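Local coordinates for protein peptide methionine sulfoxide reductase MsrA (Corynebacterium diphtheriae, PDB 4D7L) that reduces the S-epimer of methionine sulfoxide, in proteins and as the free amino acid, back to methionine, and probably serves to repair proteins inactivated by oxidation, at residues A[35-40]-A[108-113]; A[75-80]-A[115-120]; A[89-94]-A[208-213]. All blocks are in the same frame, centred on the assembly; numbering follows the deposited sequence.

Contact 1: residues A[35-40]-A[108-113]; sequences DALKGG and TGRTNH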
ATOM      1  N   ASP A  35     -18.786  -9.594 -10.890  1.00 24.54           N
ATOM      2  CA  ASP A  35     -18.196  -9.203 -12.171  1.00 23.56           C
ATOM      3  C   ASP A  35     -16.665  -9.118 -12.123  1.00 26.10           C
ATOM      4  O   ASP A  35     -16.033  -8.833 -13.132  1.00 24.55           O
ATOM      5  CB  ASP A  35     -18.722  -7.845 -12.613  1.00 25.79           C
ATOM      6  CG  ASP A  35     -20.218  -7.839 -12.833  1.00 34.75           C
ATOM      7  OD1 ASP A  35     -20.759  -8.885 -13.239  1.00 31.41           O
ATOM      8  OD2 ASP A  35     -20.841  -6.781 -12.599  1.00 36.18           O
ATOM      9  N   ALA A  36     -16.068  -9.352 -10.961  1.00 21.55           N
ATOM     10  CA  ALA A  36     -14.630  -9.161 -10.821  1.00 21.40           C
ATOM     11  C   ALA A  36     -13.853 -10.276 -11.521  1.00 22.46           C
ATOM     12  O   ALA A  36     -14.402 -11.338 -11.793  1.00 21.99           O
ATOM     13  CB  ALA A  36     -14.257  -9.081  -9.353  1.00 20.81           C
ATOM     14  N   LEU A  37     -12.584 -10.022 -11.843  1.00 19.20           N
ATOM     15  CA  LEU A  37     -11.733 -11.050 -12.455  1.00 20.11           C
ATOM     16  C   LEU A  37     -11.601 -12.258 -11.533  1.00 19.50           C
ATOM     17  O   LEU A  37     -11.527 -12.114 -10.306  1.00 19.09           O
ATOM     18  CB  LEU A  37     -10.342 -10.475 -12.782  1.00 19.72           C
ATOM     19  CG  LEU A  37     -10.354  -9.466 -13.933  1.00 22.68           C
ATOM     20  CD1 LEU A  37      -9.034  -8.705 -14.033  1.00 23.48           C
ATOM     21  CD2 LEU A  37     -10.648 -10.185 -15.268  1.00 24.24           C
ATOM     22  N   LYS A  38     -11.539 -13.446 -12.116  0.96 20.05           N
ATOM     23  CA  LYS A  38     -11.524 -14.662 -11.303  0.96 22.87           C
ATOM     24  C   LYS A  38     -10.170 -14.929 -10.657  0.96 17.92           C
ATOM     25  O   LYS A  38     -10.107 -15.585  -9.625  0.96 22.12           O
ATOM     26  CB  LYS A  38     -11.947 -15.879 -12.139  0.96 23.63           C
ATOM     27  CG  LYS A  38     -13.395 -15.793 -12.582  0.96 39.14           C
ATOM     28  CD  LYS A  38     -14.322 -15.448 -11.420  0.96 43.71           C
ATOM     29  N   GLY A  39      -9.100 -14.416 -11.253  1.00 20.73           N
ATOM     30  CA  GLY A  39      -7.767 -14.621 -10.703  1.00 23.15           C
ATOM     31  C   GLY A  39      -7.323 -16.076 -10.760  1.00 27.79           C
ATOM     32  O   GLY A  39      -7.607 -16.773 -11.725  1.00 25.15           O
ATOM     33  N   GLY A  40      -6.621 -16.553  -9.737  1.00 24.48           N
ATOM     34  CA  GLY A  40      -6.174 -17.932  -9.778  1.00 27.15           C
ATOM     35  C   GLY A  40      -5.887 -18.438  -8.388  1.00 26.19           C
ATOM     36  O   GLY A  40      -5.818 -17.654  -7.439  1.00 23.57           O
ATOM     37  N   THR A 108      -6.368  -3.231 -14.566  1.00 19.36           N
ATOM     38  CA  THR A 108      -7.662  -3.074 -15.264  1.00 18.40           C
ATOM     39  C   THR A 108      -8.749  -2.435 -14.401  1.00 24.70           C
ATOM     40  O   THR A 108      -9.819  -2.050 -14.908  1.00 21.79           O
ATOM     41  CB  THR A 108      -8.242  -4.416 -15.754  1.00 20.77           C
ATOM     42  OG1 THR A 108      -8.629  -5.197 -14.620  1.00 19.76           O
ATOM     43  CG2 THR A 108      -7.214  -5.189 -16.601  1.00 24.98           C
ATOM     44  N   GLY A 109      -8.514  -2.399 -13.095  1.00 17.89           N
ATOM     45  CA  GLY A 109      -9.518  -1.937 -12.146  1.00 15.93           C
ATOM     46  C   GLY A 109     -10.540  -3.013 -11.793  1.00 23.05           C
ATOM     47  O   GLY A 109     -11.410  -2.782 -10.971  1.00 19.94           O
ATOM     48  N   ARG A 110     -10.438  -4.200 -12.392  1.00 16.69           N
ATOM     49  CA  ARG A 110     -11.510  -5.204 -12.218  1.00 14.63           C
ATOM     50  C   ARG A 110     -11.241  -6.229 -11.114  1.00 18.51           C
ATOM     51  O   ARG A 110     -11.905  -7.252 -11.048  1.00 19.80           O
ATOM     52  CB  ARG A 110     -11.753  -5.907 -13.551  1.00 16.53           C
ATOM     53  CG  ARG A 110     -12.224  -4.903 -14.603  1.00 21.37           C
ATOM     54  CD  ARG A 110     -12.201  -5.485 -16.008  1.00 31.35           C
ATOM     55  NE  ARG A 110     -13.000  -6.695 -16.116  1.00 40.30           N
ATOM     56  CZ  ARG A 110     -13.003  -7.486 -17.187  1.00 51.33           C
ATOM     57  NH1 ARG A 110     -12.243  -7.193 -18.239  1.00 44.82           N
ATOM     58  NH2 ARG A 110     -13.756  -8.578 -17.202  1.00 53.98           N
ATOM     59  N   THR A 111     -10.300  -5.925 -10.221  1.00 16.14           N
ATOM     60  CA  THR A 111     -10.044  -6.785  -9.071  1.00 16.09           C
ATOM     61  C   THR A 111     -10.512  -6.153  -7.769  1.00 19.04           C
ATOM     62  O   THR A 111     -10.590  -6.835  -6.760  1.00 18.59           O
ATOM     63  CB  THR A 111      -8.537  -7.097  -8.879  1.00 20.15           C
ATOM     64  OG1 THR A 111      -7.868  -5.915  -8.406  1.00 17.36           O
ATOM     65  CG2 THR A 111      -7.865  -7.622 -10.184  1.00 15.87           C
ATOM     66  N   ASN A 112     -10.755  -4.843  -7.811  1.00 19.78           N
ATOM     67  CA  ASN A 112     -11.059  -3.994  -6.644  1.00 18.56           C
ATOM     68  C   ASN A 112      -9.920  -3.840  -5.641  1.00 19.45           C
ATOM     69  O   ASN A 112     -10.075  -3.144  -4.635  1.00 17.02           O
ATOM     70  CB  ASN A 112     -12.323  -4.497  -5.919  1.00 16.03           C
ATOM     71  CG  ASN A 112     -13.584  -4.257  -6.733  1.00 21.36           C
ATOM     72  OD1 ASN A 112     -13.571  -3.473  -7.690  1.00 21.47           O
ATOM     73  ND2 ASN A 112     -14.692  -4.914  -6.347  1.00 17.66           N
ATOM     74  N   HIS A 113      -8.760  -4.436  -5.908  1.00 15.22           N
ATOM     75  CA  HIS A 113      -7.641  -4.263  -4.983  1.00 12.83           C
ATOM     76  C   HIS A 113      -7.003  -2.877  -5.041  1.00 20.20           C
ATOM     77  O   HIS A 113      -7.117  -2.149  -6.034  1.00 16.28           O
ATOM     78  CB  HIS A 113      -6.524  -5.283  -5.245  1.00 11.96           C
ATOM     79  CG  HIS A 113      -6.881  -6.687  -4.883  1.00 15.64           C
ATOM     80  ND1 HIS A 113      -7.115  -7.082  -3.585  1.00 15.04           N
ATOM     81  CD2 HIS A 113      -7.024  -7.798  -5.652  1.00 16.51           C
ATOM     82  CE1 HIS A 113      -7.395  -8.376  -3.569  1.00 18.43           C
ATOM     83  NE2 HIS A 113      -7.341  -8.834  -4.807  1.00 17.46           N
TER
HETATM   84  O   HOH W   1     -15.312  -6.412 -14.344  1.00 41.08           O
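An ST turn just past the end of helix 103-107 receives an N-terminal loop here: Leu37 packs into the bend made by Thr108 and Arg110 and is tied to it by one backbone bond. Leu37 N donates to Arg110 O at 3.0 Å. That bond is nearly straight, 165° at the hydrogen. The same oxygen lies against Ala36, whose CB is 3.4 Å from Arg110 O.

Leu37 does most of the packing. Its CG stands anti to the carbonyl carbon (chi1 -70°), which carries the branch over the turn, and from there the two methyls part. CD1 reaches back along the turn to Thr108 OG1 at 3.6 Å and more loosely to the methyl CG2 of Thr111. CD2 goes the other way and lies over one face of the Arg110 guanidinium, toward its rim, 4.0 Å from Arg110 NH2. Between them CG rests on Arg110 CB at 3.8 Å, the two side chains crossing at about a right angle. A bend at chi3 turns the arginine chain, and its NE donates to a water at 2.9 Å; that water in turn donates to Asp35 O, bridging the two segments a second time.

Thr108 OG1 accepts from Arg110 N at 3.0 Å and is also hydrogen-bonded to Glu105 O, back in the helix. Gly109, between Thr108 and Arg110, is the first residue after the helix to leave helical backbone angles, with positive phi. A second ST turn follows, with Thr111 OG1 taking His113 N. Leu37 O meanwhile bonds Thr98 OG1, so the N-terminal loop also holds the loop before the helix. This is surface packing of loop 35-40 across two consecutive ST turns that lead from helix 103-107 into strand 114-121.

Contact 2: residues A[75-80]-A[115-120]; sequences GAEKLF and EIVEVV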
ATOM      1  N   GLY A  75       7.072   4.025  -5.072  1.00 18.06           N
ATOM      2  CA  GLY A  75       7.562   5.119  -4.250  1.00 15.48           C
ATOM      3  C   GLY A  75       7.231   4.869  -2.799  1.00 17.21           C
ATOM      4  O   GLY A  75       8.012   5.176  -1.908  1.00 19.74           O
ATOM      5  N   ALA A  76       6.046   4.325  -2.561  1.00 15.83           N
ATOM      6  CA  ALA A  76       5.629   4.032  -1.209  1.00 19.09           C
ATOM      7  C   ALA A  76       6.527   2.976  -0.574  1.00 15.33           C
ATOM      8  O   ALA A  76       6.854   3.081   0.597  1.00 17.08           O
ATOM      9  CB  ALA A  76       4.167   3.568  -1.202  1.00 14.97           C
ATOM     10  N   GLU A  77       6.930   1.957  -1.334  1.00 18.43           N
ATOM     11  CA  GLU A  77       7.756   0.909  -0.721  1.00 17.46           C
ATOM     12  C   GLU A  77       9.104   1.475  -0.281  1.00 16.79           C
ATOM     13  O   GLU A  77       9.618   1.128   0.788  1.00 16.84           O
ATOM     14  CB  GLU A  77       7.999  -0.283  -1.667  1.00 15.37           C
ATOM     15  CG  GLU A  77       8.397  -1.549  -0.835  1.00 16.13           C
ATOM     16  CD  GLU A  77       9.129  -2.650  -1.618  1.00 17.27           C
ATOM     17  OE1 GLU A  77       9.222  -2.587  -2.868  1.00 17.19           O
ATOM     18  OE2 GLU A  77       9.616  -3.600  -0.966  1.00 19.00           O
ATOM     19  N   LYS A  78       9.677   2.321  -1.128  1.00 15.28           N
ATOM     20  CA  LYS A  78      10.981   2.941  -0.834  1.00 16.45           C
ATOM     21  C   LYS A  78      10.890   3.790   0.435  1.00 22.69           C
ATOM     22  O   LYS A  78      11.779   3.742   1.298  1.00 19.92           O
ATOM     23  CB  LYS A  78      11.463   3.771  -2.037  1.00 19.81           C
ATOM     24  CG  LYS A  78      12.846   4.469  -1.876  1.00 23.38           C
ATOM     25  CD  LYS A  78      13.236   5.098  -3.230  1.00 25.19           C
ATOM     26  CE  LYS A  78      14.453   6.034  -3.197  1.00 36.88           C
ATOM     27  NZ  LYS A  78      15.505   5.685  -2.222  1.00 41.98           N
ATOM     28  N   LEU A  79       9.812   4.559   0.548  1.00 20.38           N
ATOM     29  CA  LEU A  79       9.572   5.387   1.735  1.00 17.48           C
ATOM     30  C   LEU A  79       9.641   4.555   3.004  1.00 17.67           C
ATOM     31  O   LEU A  79      10.275   4.934   4.006  1.00 18.05           O
ATOM     32  CB  LEU A  79       8.190   6.050   1.637  1.00 20.16           C
ATOM     33  CG  LEU A  79       7.789   6.873   2.863  1.00 26.66           C
ATOM     34  CD1 LEU A  79       8.562   8.202   2.849  1.00 31.28           C
ATOM     35  CD2 LEU A  79       6.291   7.080   2.905  1.00 26.39           C
ATOM     36  N   PHE A  80       8.998   3.399   2.966  1.00 14.35           N
ATOM     37  CA  PHE A  80       8.963   2.591   4.179  1.00 15.08           C
ATOM     38  C   PHE A  80      10.210   1.743   4.411  1.00 18.72           C
ATOM     39  O   PHE A  80      10.638   1.627   5.567  1.00 19.10           O
ATOM     40  CB  PHE A  80       7.692   1.724   4.188  1.00 17.20           C
ATOM     41  CG  PHE A  80       6.466   2.521   4.522  1.00 22.02           C
ATOM     42  CD1 PHE A  80       6.282   2.982   5.822  1.00 19.05           C
ATOM     43  CD2 PHE A  80       5.545   2.875   3.541  1.00 23.33           C
ATOM     44  CE1 PHE A  80       5.182   3.771   6.152  1.00 23.04           C
ATOM     45  CE2 PHE A  80       4.419   3.656   3.861  1.00 24.98           C
ATOM     46  CZ  PHE A  80       4.245   4.111   5.166  1.00 19.88           C
ATOM     47  N   GLU A 115      -3.185  -0.811  -4.438  1.00 16.29           N
ATOM     48  CA  GLU A 115      -1.747  -1.048  -4.394  1.00 14.15           C
ATOM     49  C   GLU A 115      -1.262  -0.845  -2.969  1.00 15.71           C
ATOM     50  O   GLU A 115      -1.416   0.240  -2.404  1.00 16.73           O
ATOM     51  CB  GLU A 115      -1.003  -0.127  -5.364  1.00 13.83           C
ATOM     52  CG  GLU A 115      -1.279  -0.499  -6.826  1.00 17.43           C
ATOM     53  CD  GLU A 115      -0.359   0.207  -7.820  1.00 21.56           C
ATOM     54  OE1 GLU A 115       0.546   0.971  -7.400  1.00 20.61           O
ATOM     55  OE2 GLU A 115      -0.573   0.002  -9.037  1.00 19.94           O
ATOM     56  N   ILE A 116      -0.674  -1.898  -2.418  1.00 14.57           N
ATOM     57  CA  ILE A 116      -0.348  -1.979  -0.995  1.00 12.85           C
ATOM     58  C   ILE A 116       1.118  -2.253  -0.765  1.00 19.34           C
ATOM     59  O   ILE A 116       1.722  -3.060  -1.483  1.00 15.53           O
ATOM     60  CB  ILE A 116      -1.166  -3.104  -0.312  1.00 15.88           C
ATOM     61  CG1 ILE A 116      -2.647  -2.706  -0.252  1.00 16.90           C
ATOM     62  CG2 ILE A 116      -0.612  -3.463   1.095  1.00 17.84           C
ATOM     63  CD1 ILE A 116      -2.929  -1.527   0.716  1.00 15.26           C
ATOM     64  N   VAL A 117       1.674  -1.590   0.249  1.00 15.07           N
ATOM     65  CA  VAL A 117       2.967  -1.936   0.803  1.00 11.48           C
ATOM     66  C   VAL A 117       2.772  -2.712   2.093  1.00 18.79           C
ATOM     67  O   VAL A 117       2.110  -2.228   3.020  1.00 16.59           O
ATOM     68  CB  VAL A 117       3.819  -0.692   1.122  1.00 12.98           C
ATOM     69  CG1 VAL A 117       5.216  -1.113   1.675  1.00 12.92           C
ATOM     70  CG2 VAL A 117       3.982   0.191  -0.105  1.00 14.75           C
ATOM     71  N   GLU A 118       3.306  -3.928   2.118  1.00 15.23           N
ATOM     72  CA  GLU A 118       3.417  -4.717   3.336  1.00 13.24           C
ATOM     73  C   GLU A 118       4.602  -4.159   4.125  1.00 20.26           C
ATOM     74  O   GLU A 118       5.721  -4.161   3.629  1.00 16.49           O
ATOM     75  CB  GLU A 118       3.645  -6.188   3.002  1.00 14.99           C
ATOM     76  CG  GLU A 118       3.965  -7.061   4.238  1.00 18.48           C
ATOM     77  CD  GLU A 118       4.409  -8.470   3.881  1.00 20.13           C
ATOM     78  OE1 GLU A 118       4.969  -8.683   2.776  1.00 16.82           O
ATOM     79  OE2 GLU A 118       4.207  -9.371   4.721  1.00 23.64           O
ATOM     80  N   VAL A 119       4.348  -3.642   5.320  1.00 16.21           N
ATOM     81  CA  VAL A 119       5.396  -3.064   6.149  1.00 17.66           C
ATOM     82  C   VAL A 119       5.575  -3.906   7.410  1.00 18.37           C
ATOM     83  O   VAL A 119       4.697  -3.955   8.273  1.00 16.38           O
ATOM     84  CB  VAL A 119       5.064  -1.622   6.538  1.00 16.14           C
ATOM     85  CG1 VAL A 119       6.211  -1.010   7.348  1.00 15.59           C
ATOM     86  CG2 VAL A 119       4.799  -0.807   5.297  1.00 16.69           C
ATOM     87  N   VAL A 120       6.698  -4.590   7.497  1.00 15.75           N
ATOM     88  CA  VAL A 120       6.995  -5.374   8.677  1.00 17.60           C
ATOM     89  C   VAL A 120       7.965  -4.595   9.549  1.00 16.05           C
ATOM     90  O   VAL A 120       9.021  -4.195   9.080  1.00 18.94           O
ATOM     91  CB  VAL A 120       7.603  -6.719   8.311  1.00 16.29           C
ATOM     92  CG1 VAL A 120       7.863  -7.536   9.564  1.00 17.32           C
ATOM     93  CG2 VAL A 120       6.661  -7.469   7.354  1.00 17.91           C
TER
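Phe80 and Val119 meet over a ring face, and Phe80 can be followed outward from the helix. Its CB is already 4.0 Å from Val119 CG2. The next atom, CG, is closer, 3.8 Å from that same methyl, and both CD1 and CD2 stay within packing distance of it. CE1, CE2 and CZ carry the ring on past the methyl. With CG anti to the carbonyl carbon (chi1 -76°), the ring presents one face to the strand, and CG2 sits above it in a CH-pi contact, 4.2 Å from the centroid and 25° off the normal. CD2 also touches Val117 CG1, obliquely and more loosely. On the opposite face lies Leu79 CD2.

One helical turn before Phe80, Ala76 and Glu77 meet the two methyls of Val117. CG2 touches Ala76 CB at 3.6 Å, while CG1 reaches Glu77 CG at 4.1 Å. The Glu77 carboxylate is held by Thr89 OG1 and Gln216 N.

The axes of segments 75-80 and 115-120 lie 17° apart, 8.4 Å at closest approach. The helix covers the sheet face carrying Val117 and Val119; Ile68 of strand 64-69 and Leu131 and Ala135 of helix 128-137 complete the surroundings of the Phe80 side chain.

Contact 3: residues A[89-94]-A[208-213]; sequences TSVGFA and YMAEDE
Val91 O is gripped by two donors, Ala210 N and the side-chain amide NE2 of Gln215. The Ala210 N bond is 2.9 Å and nearly straight (170°), arriving in the carbonyl plane on a lone pair. Gln215 NE2 also binds Ala210 O, tying the chain just beyond strand 208-209 to strand 86-94.

Two residues along, Phe93 and Tyr208 form an antiparallel hydrogen-bonded pair: Phe93 N gives to Tyr208 O at 2.8 Å, and Tyr208 N returns the bond to Phe93 O at 2.9 Å. Between this pair and the Ala210 N bond to Val91 O, Gly92 faces Met209 as a non-hydrogen-bonded pair, their CA atoms only 4.1 Å apart. Gly92, with no side chain, allows this close approach, and its CA comes within 3.1 Å of Tyr208 O in a CA-H...O contact.

The Phe93 side chain leans back along the partner segment, chi1 at -43°, until its CZ touches Ala210 CB at 3.7 Å. Tyr103 and Thr106 of helix 103-107 also touch the Phe93 side chain. Met209, by contrast, bends at chi3 (76°), bringing its methyl CE to Ser90 CB at 3.6 Å. The hydroxyl of Ser90 is engaged by Glu118 and Tyr207.

Strand 208-209 is thus the short antiparallel edge strand next to strand 86-94 in the mixed sheet of the MsrA fold.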
ATOM      1  N   THR A  89       9.888  -5.122   3.736  1.00 17.15           N
ATOM      2  CA  THR A  89       8.718  -4.646   2.996  1.00 14.06           C
ATOM      3  C   THR A  89       8.476  -5.502   1.746  1.00 14.10           C
ATOM      4  O   THR A  89       9.383  -6.190   1.268  1.00 17.89           O
ATOM      5  CB  THR A  89       8.853  -3.173   2.524  1.00 18.81           C
ATOM      6  OG1 THR A  89       9.919  -3.078   1.569  1.00 16.72           O
ATOM      7  CG2 THR A  89       9.105  -2.221   3.701  1.00 17.32           C
ATOM      8  N   SER A  90       7.255  -5.465   1.230  1.00 15.28           N
ATOM      9  CA  SER A  90       6.978  -5.981  -0.118  1.00 15.25           C
ATOM     10  C   SER A  90       5.839  -5.161  -0.703  1.00 13.12           C
ATOM     11  O   SER A  90       5.214  -4.376   0.016  1.00 15.34           O
ATOM     12  CB  SER A  90       6.622  -7.481  -0.099  1.00 17.68           C
ATOM     13  OG  SER A  90       5.320  -7.699   0.440  1.00 19.97           O
ATOM     14  N   VAL A  91       5.595  -5.323  -1.996  1.00 14.36           N
ATOM     15  CA  VAL A  91       4.461  -4.680  -2.633  1.00 15.41           C
ATOM     16  C   VAL A  91       3.520  -5.694  -3.240  1.00 15.07           C
ATOM     17  O   VAL A  91       3.897  -6.827  -3.614  1.00 15.03           O
ATOM     18  CB  VAL A  91       4.890  -3.679  -3.736  1.00 13.80           C
ATOM     19  CG1 VAL A  91       5.629  -2.499  -3.095  1.00 14.95           C
ATOM     20  CG2 VAL A  91       5.754  -4.360  -4.807  1.00 13.95           C
ATOM     21  N   GLY A  92       2.263  -5.299  -3.323  1.00 15.32           N
ATOM     22  CA  GLY A  92       1.276  -6.229  -3.811  1.00 15.49           C
ATOM     23  C   GLY A  92      -0.095  -5.604  -3.705  1.00 14.18           C
ATOM     24  O   GLY A  92      -0.252  -4.381  -3.775  1.00 14.84           O
ATOM     25  N   PHE A  93      -1.080  -6.469  -3.489  1.00 13.64           N
ATOM     26  CA  PHE A  93      -2.483  -6.119  -3.698  1.00 16.77           C
ATOM     27  C   PHE A  93      -3.360  -6.615  -2.560  1.00 17.09           C
ATOM     28  O   PHE A  93      -3.243  -7.768  -2.125  1.00 13.68           O
ATOM     29  CB  PHE A  93      -2.974  -6.734  -5.017  1.00 17.83           C
ATOM     30  CG  PHE A  93      -1.978  -6.593  -6.145  1.00 23.19           C
ATOM     31  CD1 PHE A  93      -1.682  -5.337  -6.664  1.00 18.77           C
ATOM     32  CD2 PHE A  93      -1.341  -7.707  -6.676  1.00 23.85           C
ATOM     33  CE1 PHE A  93      -0.749  -5.188  -7.699  1.00 15.66           C
ATOM     34  CE2 PHE A  93      -0.411  -7.571  -7.712  1.00 21.25           C
ATOM     35  CZ  PHE A  93      -0.123  -6.304  -8.224  1.00 15.65           C
ATOM     36  N   ALA A  94      -4.235  -5.744  -2.078  1.00 14.22           N
ATOM     37  CA  ALA A  94      -5.193  -6.133  -1.053  1.00 16.57           C
ATOM     38  C   ALA A  94      -6.368  -5.164  -1.054  1.00 16.97           C
ATOM     39  O   ALA A  94      -6.267  -4.057  -1.596  1.00 15.57           O
ATOM     40  CB  ALA A  94      -4.529  -6.184   0.338  1.00 16.39           C
ATOM     41  N   TYR A 208      -1.773 -10.176  -1.451  1.00 14.03           N
ATOM     42  CA  TYR A 208      -1.146 -10.937  -2.530  1.00 18.54           C
ATOM     43  C   TYR A 208       0.072 -10.201  -3.045  1.00 14.91           C
ATOM     44  O   TYR A 208      -0.042  -9.051  -3.459  1.00 18.65           O
ATOM     45  CB  TYR A 208      -2.142 -11.151  -3.693  1.00 17.52           C
ATOM     46  CG  TYR A 208      -3.409 -11.838  -3.258  1.00 13.76           C
ATOM     47  CD1 TYR A 208      -3.411 -13.213  -2.979  1.00 17.13           C
ATOM     48  CD2 TYR A 208      -4.603 -11.125  -3.122  1.00 17.45           C
ATOM     49  CE1 TYR A 208      -4.577 -13.874  -2.584  1.00 19.26           C
ATOM     50  CE2 TYR A 208      -5.775 -11.781  -2.715  1.00 20.60           C
ATOM     51  CZ  TYR A 208      -5.753 -13.143  -2.454  1.00 20.97           C
ATOM     52  OH  TYR A 208      -6.919 -13.784  -2.072  1.00 19.53           O
ATOM     53  N   MET A 209       1.230 -10.849  -3.021  1.00 16.29           N
ATOM     54  CA  MET A 209       2.439 -10.191  -3.505  1.00 17.98           C
ATOM     55  C   MET A 209       2.406  -9.986  -4.999  1.00 17.69           C
ATOM     56  O   MET A 209       1.987 -10.877  -5.730  1.00 18.37           O
ATOM     57  CB  MET A 209       3.691 -10.998  -3.155  1.00 21.60           C
ATOM     58  CG  MET A 209       4.008 -11.117  -1.692  1.00 25.49           C
ATOM     59  SD  MET A 209       5.620 -11.941  -1.493  1.00 26.21           S
ATOM     60  CE  MET A 209       6.766 -10.645  -1.910  1.00 26.38           C
ATOM     61  N   ALA A 210       2.903  -8.830  -5.448  1.00 16.07           N
ATOM     62  CA  ALA A 210       3.111  -8.572  -6.866  1.00 18.96           C
ATOM     63  C   ALA A 210       4.308  -9.376  -7.388  1.00 20.57           C
ATOM     64  O   ALA A 210       5.102  -9.885  -6.597  1.00 19.29           O
ATOM     65  CB  ALA A 210       3.322  -7.068  -7.099  1.00 17.85           C
ATOM     66  N   GLU A 211       4.443  -9.450  -8.714  1.00 16.76           N
ATOM     67  CA  GLU A 211       5.562 -10.107  -9.370  1.00 17.41           C
ATOM     68  C   GLU A 211       6.912  -9.643  -8.826  1.00 19.21           C
ATOM     69  O   GLU A 211       7.039  -8.531  -8.329  1.00 19.15           O
ATOM     70  CB  GLU A 211       5.517  -9.828 -10.889  1.00 18.63           C
ATOM     71  CG  GLU A 211       4.359 -10.549 -11.628  1.00 19.84           C
ATOM     72  CD  GLU A 211       3.019  -9.784 -11.589  1.00 26.78           C
ATOM     73  OE1 GLU A 211       2.850  -8.840 -10.781  1.00 21.23           O
ATOM     74  OE2 GLU A 211       2.129 -10.142 -12.381  1.00 25.28           O
ATOM     75  N   ASP A 212       7.918 -10.499  -8.935  1.00 18.32           N
ATOM     76  CA  ASP A 212       9.272 -10.189  -8.451  1.00 17.68           C
ATOM     77  C   ASP A 212       9.844  -8.846  -8.943  1.00 18.82           C
ATOM     78  O   ASP A 212      10.532  -8.123  -8.203  1.00 17.12           O
ATOM     79  CB  ASP A 212      10.211 -11.332  -8.862  1.00 18.93           C
ATOM     80  CG  ASP A 212      11.646 -11.111  -8.396  1.00 34.02           C
ATOM     81  OD1 ASP A 212      11.892 -11.124  -7.166  1.00 38.40           O
ATOM     82  OD2 ASP A 212      12.520 -10.924  -9.267  1.00 35.08           O
ATOM     83  N   GLU A 213       9.553  -8.511 -10.194  1.00 20.07           N
ATOM     84  CA  GLU A 213      10.047  -7.282 -10.805  1.00 20.91           C
ATOM     85  C   GLU A 213       9.619  -6.037 -10.041  1.00 21.26           C
ATOM     86  O   GLU A 213      10.334  -5.027 -10.049  1.00 20.19           O
ATOM     87  CB  GLU A 213       9.562  -7.171 -12.270  1.00 24.39           C
ATOM     88  CG  GLU A 213      10.225  -8.167 -13.210  1.00 40.66           C
ATOM     89  CD  GLU A 213       9.684  -9.612 -13.098  1.00 51.75           C
ATOM     90  OE1 GLU A 213       8.632  -9.853 -12.453  1.00 35.42           O
ATOM     91  OE2 GLU A 213      10.335 -10.521 -13.662  1.00 61.93           O
TER

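Overall arrangement
Contacts 2 and 3 share the central sheet, with centres 10 Å apart: strands 114-121 and 86-94 are neighbours, and helix 73-81 precedes strand 86-94 in the chain. Two probable hydrogen bonds join them, Glu118 OE1 to Ser90 OG and Glu77 OE2 to Thr89 OG1, each 2.6 Å. Contact 1 lies away from the active site, its centre 16 Å from that of contact 3, yet reaches contact 3 through His113, whose CB is 3.8 Å from Phe93 CB. Cys72, the predicted active-site residue, forms a disulfide with Cys226. Its side chain is about 7 Å from that of Ala76 and about 8 Å from that of Val91, placing contacts 2 and 3 probably near the catalytic centre.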